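Local coordinates for glycosyl hydrolases family 2, sugar binding domain protein (Bacteroides uniformis str. 3978 T3 ii, PDB 6D1P) that is a beta-glucuronidase from a human gut bacterium, probably hydrolysing O-glycosidic bonds like other members of glycoside hydrolase family 2, at residues A[482-494]-A[538-552]. Residues are numbered along the deposited sequence; the frame is centred on the assembly and turned at random.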
ATOM      1  N   ILE A 482      18.489  -1.361 -32.769  1.00 24.94           N
ATOM      2  CA  ILE A 482      17.975  -1.433 -34.136  1.00 22.01           C
ATOM      3  C   ILE A 482      16.572  -2.030 -34.118  1.00 20.41           C
ATOM      4  O   ILE A 482      16.406  -3.241 -33.920  1.00 21.47           O
ATOM      5  CB  ILE A 482      18.887  -2.241 -35.075  1.00 22.09           C
ATOM      6  CG1 ILE A 482      20.241  -1.554 -35.250  1.00 23.19           C
ATOM      7  CG2 ILE A 482      18.210  -2.415 -36.427  1.00 18.35           C
ATOM      8  CD1 ILE A 482      21.265  -2.407 -36.018  1.00 22.92           C
ATOM      9  N   TRP A 483      15.573  -1.201 -34.405  1.00 21.86           N
ATOM     10  CA  TRP A 483      14.161  -1.557 -34.321  1.00 22.56           C
ATOM     11  C   TRP A 483      13.455  -1.115 -35.596  1.00 23.53           C
ATOM     12  O   TRP A 483      12.498  -0.337 -35.564  1.00 28.84           O
ATOM     13  CB  TRP A 483      13.477  -0.908 -33.111  1.00 27.21           C
ATOM     14  CG  TRP A 483      13.903  -1.441 -31.791  1.00 24.97           C
ATOM     15  CD1 TRP A 483      15.056  -1.151 -31.116  1.00 24.08           C
ATOM     16  CD2 TRP A 483      13.169  -2.358 -30.968  1.00 20.73           C
ATOM     17  NE1 TRP A 483      15.085  -1.841 -29.919  1.00 25.02           N
ATOM     18  CE2 TRP A 483      13.934  -2.583 -29.807  1.00 21.36           C
ATOM     19  CE3 TRP A 483      11.936  -3.019 -31.107  1.00 20.72           C
ATOM     20  CZ2 TRP A 483      13.516  -3.449 -28.796  1.00 21.46           C
ATOM     21  CZ3 TRP A 483      11.527  -3.877 -30.107  1.00 19.93           C
ATOM     22  CH2 TRP A 483      12.311  -4.076 -28.959  1.00 20.10           C
ATOM     23  N   ALA A 484      13.951  -1.616 -36.726  1.00 26.51           N
ATOM     24  CA  ALA A 484      13.375  -1.320 -38.030  1.00 24.08           C
ATOM     25  C   ALA A 484      11.874  -1.504 -38.001  1.00 20.65           C
ATOM     26  O   ALA A 484      11.377  -2.554 -37.600  1.00 22.60           O
ATOM     27  CB  ALA A 484      13.989  -2.242 -39.089  1.00 23.22           C
ATOM     28  N   GLY A 485      11.149  -0.485 -38.432  1.00 23.13           N
ATOM     29  CA  GLY A 485       9.707  -0.557 -38.431  1.00 24.06           C
ATOM     30  C   GLY A 485       9.041  -0.321 -37.090  1.00 27.47           C
ATOM     31  O   GLY A 485       7.806  -0.198 -37.047  1.00 25.73           O
ATOM     32  N   TRP A 486       9.796  -0.250 -35.988  1.00 25.59           N
ATOM     33  CA  TRP A 486       9.187  -0.037 -34.680  1.00 28.12           C
ATOM     34  C   TRP A 486       9.581   1.316 -34.103  1.00 25.82           C
ATOM     35  O   TRP A 486       8.760   2.227 -34.084  1.00 27.69           O
ATOM     36  CB  TRP A 486       9.496  -1.160 -33.687  1.00 26.08           C
ATOM     37  CG  TRP A 486       8.567  -0.983 -32.530  1.00 25.44           C
ATOM     38  CD1 TRP A 486       8.876  -0.550 -31.254  1.00 24.85           C
ATOM     39  CD2 TRP A 486       7.144  -1.134 -32.566  1.00 25.61           C
ATOM     40  NE1 TRP A 486       7.716  -0.466 -30.488  1.00 22.97           N
ATOM     41  CE2 TRP A 486       6.647  -0.818 -31.273  1.00 23.64           C
ATOM     42  CE3 TRP A 486       6.239  -1.524 -33.562  1.00 23.19           C
ATOM     43  CZ2 TRP A 486       5.292  -0.891 -30.958  1.00 25.87           C
ATOM     44  CZ3 TRP A 486       4.893  -1.594 -33.240  1.00 28.04           C
ATOM     45  CH2 TRP A 486       4.430  -1.271 -31.947  1.00 24.13           C
ATOM     46  N   TYR A 487      10.806   1.479 -33.614  1.00 23.88           N
ATOM     47  CA  TYR A 487      11.208   2.795 -33.140  1.00 28.58           C
ATOM     48  C   TYR A 487      11.869   3.641 -34.216  1.00 29.59           C
ATOM     49  O   TYR A 487      11.987   4.860 -34.034  1.00 31.97           O
ATOM     50  CB  TYR A 487      12.152   2.672 -31.945  1.00 25.40           C
ATOM     51  CG  TYR A 487      11.540   2.046 -30.715  1.00 28.76           C
ATOM     52  CD1 TYR A 487      10.425   2.621 -30.099  1.00 23.74           C
ATOM     53  CD2 TYR A 487      12.090   0.892 -30.154  1.00 25.94           C
ATOM     54  CE1 TYR A 487       9.873   2.057 -28.957  1.00 24.91           C
ATOM     55  CE2 TYR A 487      11.541   0.321 -29.015  1.00 25.15           C
ATOM     56  CZ  TYR A 487      10.438   0.922 -28.415  1.00 24.90           C
ATOM     57  OH  TYR A 487       9.881   0.369 -27.294  1.00 20.75           O
ATOM     58  N   GLY A 488      12.303   3.032 -35.321  1.00 28.64           N
ATOM     59  CA  GLY A 488      12.877   3.794 -36.406  1.00 31.13           C
ATOM     60  C   GLY A 488      12.641   3.226 -37.790  1.00 28.65           C
ATOM     61  O   GLY A 488      12.755   2.016 -37.990  1.00 27.49           O
ATOM     62  N   ARG A 489      12.305   4.101 -38.743  1.00 27.18           N
ATOM     63  CA  ARG A 489      12.186   3.775 -40.160  1.00 33.38           C
ATOM     64  C   ARG A 489      11.209   2.622 -40.402  1.00 34.93           C
ATOM     65  O   ARG A 489      10.383   2.304 -39.536  1.00 32.79           O
ATOM     66  CB  ARG A 489      13.573   3.460 -40.737  1.00 30.41           C
ATOM     67  CG  ARG A 489      14.648   4.455 -40.271  1.00 36.82           C
ATOM     68  CD  ARG A 489      15.951   4.330 -41.055  1.00 34.56           C
ATOM     69  NE  ARG A 489      15.702   4.501 -42.479  1.00 35.55           N
ATOM     70  CZ  ARG A 489      16.486   4.017 -43.436  1.00 40.68           C
ATOM     71  NH1 ARG A 489      17.579   3.331 -43.114  1.00 35.95           N
ATOM     72  NH2 ARG A 489      16.168   4.209 -44.714  1.00 36.27           N
ATOM     73  N   ARG A 490      11.290   1.999 -41.571  1.00 27.04           N
ATOM     74  CA  ARG A 490      10.355   0.956 -41.962  1.00 27.61           C
ATOM     75  C   ARG A 490      10.977  -0.412 -41.707  1.00 25.73           C
ATOM     76  O   ARG A 490      12.199  -0.553 -41.612  1.00 25.30           O
ATOM     77  CB  ARG A 490       9.964   1.124 -43.436  1.00 33.12           C
ATOM     78  CG  ARG A 490       9.238   2.453 -43.734  1.00 30.13           C
ATOM     79  CD  ARG A 490       8.891   2.624 -45.226  1.00 34.21           C
ATOM     80  NE  ARG A 490      10.062   2.458 -46.083  1.00 33.96           N
ATOM     81  CZ  ARG A 490      10.175   1.576 -47.085  1.00 44.78           C
ATOM     82  NH1 ARG A 490       9.167   0.770 -47.401  1.00 37.57           N
ATOM     83  NH2 ARG A 490      11.310   1.510 -47.796  1.00 45.84           N
ATOM     84  N   PHE A 491      10.127  -1.431 -41.558  1.00 25.41           N
ATOM     85  CA  PHE A 491      10.723  -2.743 -41.339  1.00 26.27           C
ATOM     86  C   PHE A 491      11.414  -3.253 -42.601  1.00 30.40           C
ATOM     87  O   PHE A 491      12.349  -4.061 -42.510  1.00 28.71           O
ATOM     88  CB  PHE A 491       9.695  -3.753 -40.773  1.00 25.69           C
ATOM     89  CG  PHE A 491       8.550  -4.125 -41.699  1.00 26.17           C
ATOM     90  CD1 PHE A 491       8.755  -4.939 -42.814  1.00 30.72           C
ATOM     91  CD2 PHE A 491       7.256  -3.743 -41.393  1.00 26.52           C
ATOM     92  CE1 PHE A 491       7.693  -5.303 -43.647  1.00 30.14           C
ATOM     93  CE2 PHE A 491       6.181  -4.110 -42.201  1.00 27.35           C
ATOM     94  CZ  PHE A 491       6.399  -4.893 -43.331  1.00 32.26           C
ATOM     95  N   ARG A 492      11.021  -2.740 -43.766  1.00 28.08           N
ATOM     96  CA  ARG A 492      11.737  -3.044 -44.998  1.00 29.10           C
ATOM     97  C   ARG A 492      13.154  -2.464 -45.015  1.00 31.62           C
ATOM     98  O   ARG A 492      13.981  -2.905 -45.825  1.00 34.87           O
ATOM     99  CB  ARG A 492      10.918  -2.543 -46.190  1.00 27.19           C
ATOM    100  CG  ARG A 492       9.743  -3.461 -46.524  1.00 26.20           C
ATOM    101  CD  ARG A 492       8.757  -2.812 -47.472  1.00 25.83           C
ATOM    102  NE  ARG A 492       7.719  -3.754 -47.915  1.00 30.25           N
ATOM    103  CZ  ARG A 492       6.514  -3.867 -47.352  1.00 30.23           C
ATOM    104  NH1 ARG A 492       6.176  -3.114 -46.308  1.00 30.41           N
ATOM    105  NH2 ARG A 492       5.634  -4.733 -47.825  1.00 28.95           N
ATOM    106  N   ASN A 493      13.475  -1.531 -44.118  1.00 25.15           N
ATOM    107  CA  ASN A 493      14.835  -1.008 -44.016  1.00 27.22           C
ATOM    108  C   ASN A 493      15.754  -1.879 -43.170  1.00 27.89           C
ATOM    109  O   ASN A 493      16.882  -1.455 -42.884  1.00 31.84           O
ATOM    110  CB  ASN A 493      14.796   0.411 -43.448  1.00 28.77           C
ATOM    111  CG  ASN A 493      14.018   1.358 -44.333  1.00 32.03           C
ATOM    112  OD1 ASN A 493      13.195   2.144 -43.864  1.00 29.66           O
ATOM    113  ND2 ASN A 493      14.279   1.284 -45.648  1.00 33.51           N
ATOM    114  N   TYR A 494      15.312  -3.085 -42.791  1.00 24.11           N
ATOM    115  CA  TYR A 494      16.032  -3.880 -41.797  1.00 25.63           C
ATOM    116  C   TYR A 494      17.435  -4.252 -42.272  1.00 25.60           C
ATOM    117  O   TYR A 494      18.422  -4.034 -41.563  1.00 25.04           O
ATOM    118  CB  TYR A 494      15.231  -5.147 -41.451  1.00 25.33           C
ATOM    119  CG  TYR A 494      16.060  -6.208 -40.728  1.00 24.17           C
ATOM    120  CD1 TYR A 494      16.798  -5.891 -39.593  1.00 21.29           C
ATOM    121  CD2 TYR A 494      16.097  -7.519 -41.180  1.00 25.07           C
ATOM    122  CE1 TYR A 494      17.559  -6.846 -38.944  1.00 23.76           C
ATOM    123  CE2 TYR A 494      16.859  -8.489 -40.530  1.00 21.50           C
ATOM    124  CZ  TYR A 494      17.587  -8.147 -39.420  1.00 25.46           C
ATOM    125  OH  TYR A 494      18.350  -9.102 -38.770  1.00 23.20           O
ATOM    126  N   ASP A 538       3.073  -0.612 -44.576  1.00 33.75           N
ATOM    127  CA  ASP A 538       4.398  -0.122 -44.933  1.00 32.70           C
ATOM    128  C   ASP A 538       4.546   1.281 -44.361  1.00 32.79           C
ATOM    129  O   ASP A 538       4.242   2.281 -45.017  1.00 33.76           O
ATOM    130  CB  ASP A 538       4.571  -0.134 -46.442  1.00 34.96           C
ATOM    131  CG  ASP A 538       5.973   0.181 -46.857  1.00 36.85           C
ATOM    132  OD1 ASP A 538       6.891   0.056 -46.016  1.00 32.76           O
ATOM    133  OD2 ASP A 538       6.149   0.563 -48.032  1.00 41.76           O
ATOM    134  N   ILE A 539       5.003   1.367 -43.112  1.00 32.30           N
ATOM    135  CA  ILE A 539       5.065   2.643 -42.411  1.00 31.51           C
ATOM    136  C   ILE A 539       6.375   2.764 -41.644  1.00 32.29           C
ATOM    137  O   ILE A 539       7.137   1.805 -41.487  1.00 34.12           O
ATOM    138  CB  ILE A 539       3.876   2.844 -41.456  1.00 31.04           C
ATOM    139  CG1 ILE A 539       3.865   1.746 -40.385  1.00 36.19           C
ATOM    140  CG2 ILE A 539       2.581   2.893 -42.232  1.00 30.10           C
ATOM    141  CD1 ILE A 539       2.815   1.948 -39.278  1.00 28.58           C
ATOM    142  N   GLU A 540       6.629   3.983 -41.184  1.00 31.95           N
ATOM    143  CA  GLU A 540       7.778   4.311 -40.359  1.00 33.83           C
ATOM    144  C   GLU A 540       7.388   4.253 -38.892  1.00 33.44           C
ATOM    145  O   GLU A 540       6.320   4.744 -38.520  1.00 34.73           O
ATOM    146  CB  GLU A 540       8.277   5.721 -40.665  1.00 33.89           C
ATOM    147  CG  GLU A 540       8.936   5.885 -41.989  1.00 43.63           C
ATOM    148  CD  GLU A 540      10.151   6.772 -41.877  1.00 52.76           C
ATOM    149  OE1 GLU A 540      10.106   7.749 -41.077  1.00 53.03           O
ATOM    150  OE2 GLU A 540      11.153   6.471 -42.568  1.00 47.58           O
ATOM    151  N   ALA A 541       8.261   3.674 -38.063  1.00 24.13           N
ATOM    152  CA  ALA A 541       8.212   3.863 -36.615  1.00 32.98           C
ATOM    153  C   ALA A 541       6.814   3.592 -36.049  1.00 29.74           C
ATOM    154  O   ALA A 541       6.134   4.482 -35.520  1.00 27.79           O
ATOM    155  CB  ALA A 541       8.684   5.275 -36.251  1.00 28.99           C
ATOM    156  N   ALA A 542       6.387   2.333 -36.185  1.00 28.82           N
ATOM    157  CA  ALA A 542       5.019   1.976 -35.828  1.00 28.74           C
ATOM    158  C   ALA A 542       4.722   2.190 -34.344  1.00 28.10           C
ATOM    159  O   ALA A 542       3.545   2.322 -33.977  1.00 26.91           O
ATOM    160  CB  ALA A 542       4.734   0.524 -36.213  1.00 24.23           C
ATOM    161  N   ASP A 543       5.751   2.207 -33.488  1.00 26.44           N
ATOM    162  CA  ASP A 543       5.562   2.552 -32.080  1.00 27.59           C
ATOM    163  C   ASP A 543       4.696   3.797 -31.921  1.00 28.25           C
ATOM    164  O   ASP A 543       3.724   3.803 -31.157  1.00 28.94           O
ATOM    165  CB  ASP A 543       6.906   2.780 -31.394  1.00 28.43           C
ATOM    166  CG  ASP A 543       6.733   3.310 -29.975  1.00 31.90           C
ATOM    167  OD1 ASP A 543       6.006   2.648 -29.213  1.00 31.85           O
ATOM    168  OD2 ASP A 543       7.287   4.386 -29.629  1.00 33.53           O
ATOM    169  N   ARG A 544       5.031   4.859 -32.652  1.00 30.39           N
ATOM    170  CA  ARG A 544       4.305   6.121 -32.584  1.00 31.39           C
ATOM    171  C   ARG A 544       3.238   6.251 -33.660  1.00 32.01           C
ATOM    172  O   ARG A 544       2.273   6.995 -33.466  1.00 36.96           O
ATOM    173  CB  ARG A 544       5.284   7.307 -32.712  1.00 40.16           C
ATOM    174  CG  ARG A 544       6.406   7.340 -31.655  1.00 43.00           C
ATOM    175  CD  ARG A 544       7.430   8.478 -31.883  1.00 44.17           C
ATOM    176  NE  ARG A 544       8.254   8.303 -33.083  1.00 43.86           N
ATOM    177  CZ  ARG A 544       9.316   7.499 -33.157  1.00 46.71           C
ATOM    178  NH1 ARG A 544       9.684   6.774 -32.108  1.00 44.67           N
ATOM    179  NH2 ARG A 544      10.015   7.410 -34.282  1.00 45.47           N
ATOM    180  N   ASN A 545       3.381   5.530 -34.776  1.00 29.71           N
ATOM    181  CA  ASN A 545       2.514   5.698 -35.926  1.00 28.63           C
ATOM    182  C   ASN A 545       1.614   4.509 -36.237  1.00 28.05           C
ATOM    183  O   ASN A 545       0.669   4.679 -37.003  1.00 29.66           O
ATOM    184  CB  ASN A 545       3.356   6.011 -37.166  1.00 30.26           C
ATOM    185  CG  ASN A 545       4.097   7.315 -37.036  1.00 34.72           C
ATOM    186  OD1 ASN A 545       3.505   8.344 -36.708  1.00 39.32           O
ATOM    187  ND2 ASN A 545       5.406   7.276 -37.260  1.00 33.19           N
ATOM    188  N   GLY A 546       1.865   3.325 -35.676  1.00 27.58           N
ATOM    189  CA  GLY A 546       1.057   2.156 -35.976  1.00 25.87           C
ATOM    190  C   GLY A 546      -0.164   2.037 -35.063  1.00 29.03           C
ATOM    191  O   GLY A 546      -0.378   2.832 -34.151  1.00 23.43           O
ATOM    192  N   ASP A 547      -0.970   1.002 -35.317  1.00 27.11           N
ATOM    193  CA  ASP A 547      -2.141   0.717 -34.500  1.00 26.01           C
ATOM    194  C   ASP A 547      -1.917  -0.418 -33.499  1.00 26.40           C
ATOM    195  O   ASP A 547      -2.868  -0.833 -32.833  1.00 24.63           O
ATOM    196  CB  ASP A 547      -3.343   0.401 -35.396  1.00 26.04           C
ATOM    197  CG  ASP A 547      -3.169  -0.894 -36.200  1.00 30.99           C
ATOM    198  OD1 ASP A 547      -2.098  -1.546 -36.093  1.00 24.55           O
ATOM    199  OD2 ASP A 547      -4.122  -1.259 -36.932  1.00 30.71           O
ATOM    200  N   TRP A 548      -0.694  -0.935 -33.391  1.00 25.74           N
ATOM    201  CA  TRP A 548      -0.340  -1.996 -32.449  1.00 24.03           C
ATOM    202  C   TRP A 548      -1.122  -3.296 -32.697  1.00 25.81           C
ATOM    203  O   TRP A 548      -1.246  -4.139 -31.797  1.00 22.76           O
ATOM    204  CB  TRP A 548      -0.501  -1.515 -30.992  1.00 27.49           C
ATOM    205  CG  TRP A 548       0.569  -0.481 -30.569  1.00 25.16           C
ATOM    206  CD1 TRP A 548       1.099   0.522 -31.340  1.00 25.21           C
ATOM    207  CD2 TRP A 548       1.241  -0.401 -29.304  1.00 25.69           C
ATOM    208  NE1 TRP A 548       2.050   1.224 -30.631  1.00 24.14           N
ATOM    209  CE2 TRP A 548       2.161   0.675 -29.382  1.00 25.14           C
ATOM    210  CE3 TRP A 548       1.146  -1.126 -28.108  1.00 23.50           C
ATOM    211  CZ2 TRP A 548       2.972   1.045 -28.309  1.00 25.59           C
ATOM    212  CZ3 TRP A 548       1.958  -0.773 -27.050  1.00 22.12           C
ATOM    213  CH2 TRP A 548       2.860   0.313 -27.152  1.00 26.43           C
ATOM    214  N   SER A 549      -1.617  -3.496 -33.917  1.00 25.78           N
ATOM    215  CA  SER A 549      -2.316  -4.723 -34.281  1.00 25.88           C
ATOM    216  C   SER A 549      -1.340  -5.896 -34.434  1.00 23.37           C
ATOM    217  O   SER A 549      -0.136  -5.730 -34.650  1.00 23.53           O
ATOM    218  CB  SER A 549      -3.061  -4.534 -35.593  1.00 24.61           C
ATOM    219  OG  SER A 549      -2.100  -4.468 -36.643  1.00 28.04           O
ATOM    220  N   GLU A 550      -1.887  -7.103 -34.313  1.00 26.50           N
ATOM    221  CA  GLU A 550      -1.114  -8.284 -34.675  1.00 27.57           C
ATOM    222  C   GLU A 550      -0.815  -8.305 -36.162  1.00 23.85           C
ATOM    223  O   GLU A 550       0.226  -8.829 -36.573  1.00 25.76           O
ATOM    224  CB  GLU A 550      -1.851  -9.557 -34.259  1.00 24.11           C
ATOM    225  CG  GLU A 550      -1.988  -9.698 -32.728  1.00 23.15           C
ATOM    226  CD  GLU A 550      -2.296 -11.125 -32.273  1.00 25.76           C
ATOM    227  OE1 GLU A 550      -1.475 -12.054 -32.512  1.00 22.20           O
ATOM    228  OE2 GLU A 550      -3.382 -11.310 -31.666  1.00 27.69           O
ATOM    229  N   SER A 551      -1.704  -7.725 -36.970  1.00 25.31           N
ATOM    230  CA  SER A 551      -1.523  -7.726 -38.416  1.00 24.36           C
ATOM    231  C   SER A 551      -0.222  -7.053 -38.800  1.00 29.95           C
ATOM    232  O   SER A 551       0.518  -7.546 -39.668  1.00 27.33           O
ATOM    233  CB  SER A 551      -2.697  -7.023 -39.085  1.00 23.57           C
ATOM    234  OG  SER A 551      -3.903  -7.688 -38.768  1.00 28.08           O
ATOM    235  N   TYR A 552       0.083  -5.926 -38.148  1.00 26.84           N
ATOM    236  CA  TYR A 552       1.316  -5.241 -38.462  1.00 24.52           C
ATOM    237  C   TYR A 552       2.515  -6.062 -38.011  1.00 25.55           C
ATOM    238  O   TYR A 552       3.440  -6.315 -38.796  1.00 28.25           O
ATOM    239  CB  TYR A 552       1.344  -3.849 -37.840  1.00 25.57           C
ATOM    240  CG  TYR A 552       2.680  -3.213 -38.078  1.00 29.23           C
ATOM    241  CD1 TYR A 552       3.033  -2.732 -39.344  1.00 27.68           C
ATOM    242  CD2 TYR A 552       3.627  -3.152 -37.063  1.00 28.27           C
ATOM    243  CE1 TYR A 552       4.297  -2.166 -39.573  1.00 29.03           C
ATOM    244  CE2 TYR A 552       4.885  -2.594 -37.287  1.00 29.39           C
ATOM    245  CZ  TYR A 552       5.211  -2.097 -38.539  1.00 29.28           C
ATOM    246  OH  TYR A 552       6.460  -1.553 -38.740  1.00 25.61           O
TER
HETATM  247  O   HOH W   1       6.598   0.647 -27.593  1.00 24.58           O
HETATM  248  O   HOH W   2       7.172  -0.719 -41.657  1.00 32.04           O
HETATM  249  O   HOH W   3       7.967  -1.667 -44.457  1.00 29.89           O
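Trp486 lies with one face against the start of helix 542-545: Asp543 CB stands 3.7 Å from the centroid of the five-membered ring of Trp486, 21° off the normal, a CH-pi contact. With CG anti to the backbone N (chi1 -167°), the indole turns back against that turn, its CZ3 meeting Ala542 CB and its CH2 lying over a face of Trp548. A water accepts a hydrogen bond from Trp486 NE1 and donates one to Asp543 OD1. The backbone locks the same pairing, Asp543 N giving to Trp486 O at 3.1 Å, while Gly485 O is gripped from opposite faces of its plane by Ala542 N and by Tyr552 OH (2.6 Å). Both segments belong to the TIM-barrel domain, where the loop after strand 477-479 is tied to helix 542-545 and, through Tyr552, to the first turn of helix 550-564. Replacing the Trp486 indole by an alanine is likely to open a gap against Ala542 and Asp543 and take away the ring that lies over a face of Trp548. At the other end, Asp538 OD1 bridges two arginines, accepting from Arg490 NH1 (2.8 Å) through its syn lone pair and pairing more loosely with Arg492 NH1 (3.3 Å). Farther out, Trp548 NE1 is fixed by Asp543 O (3.1 Å), and Tyr487 OH is hydrogen-bonded to Lys597 NZ.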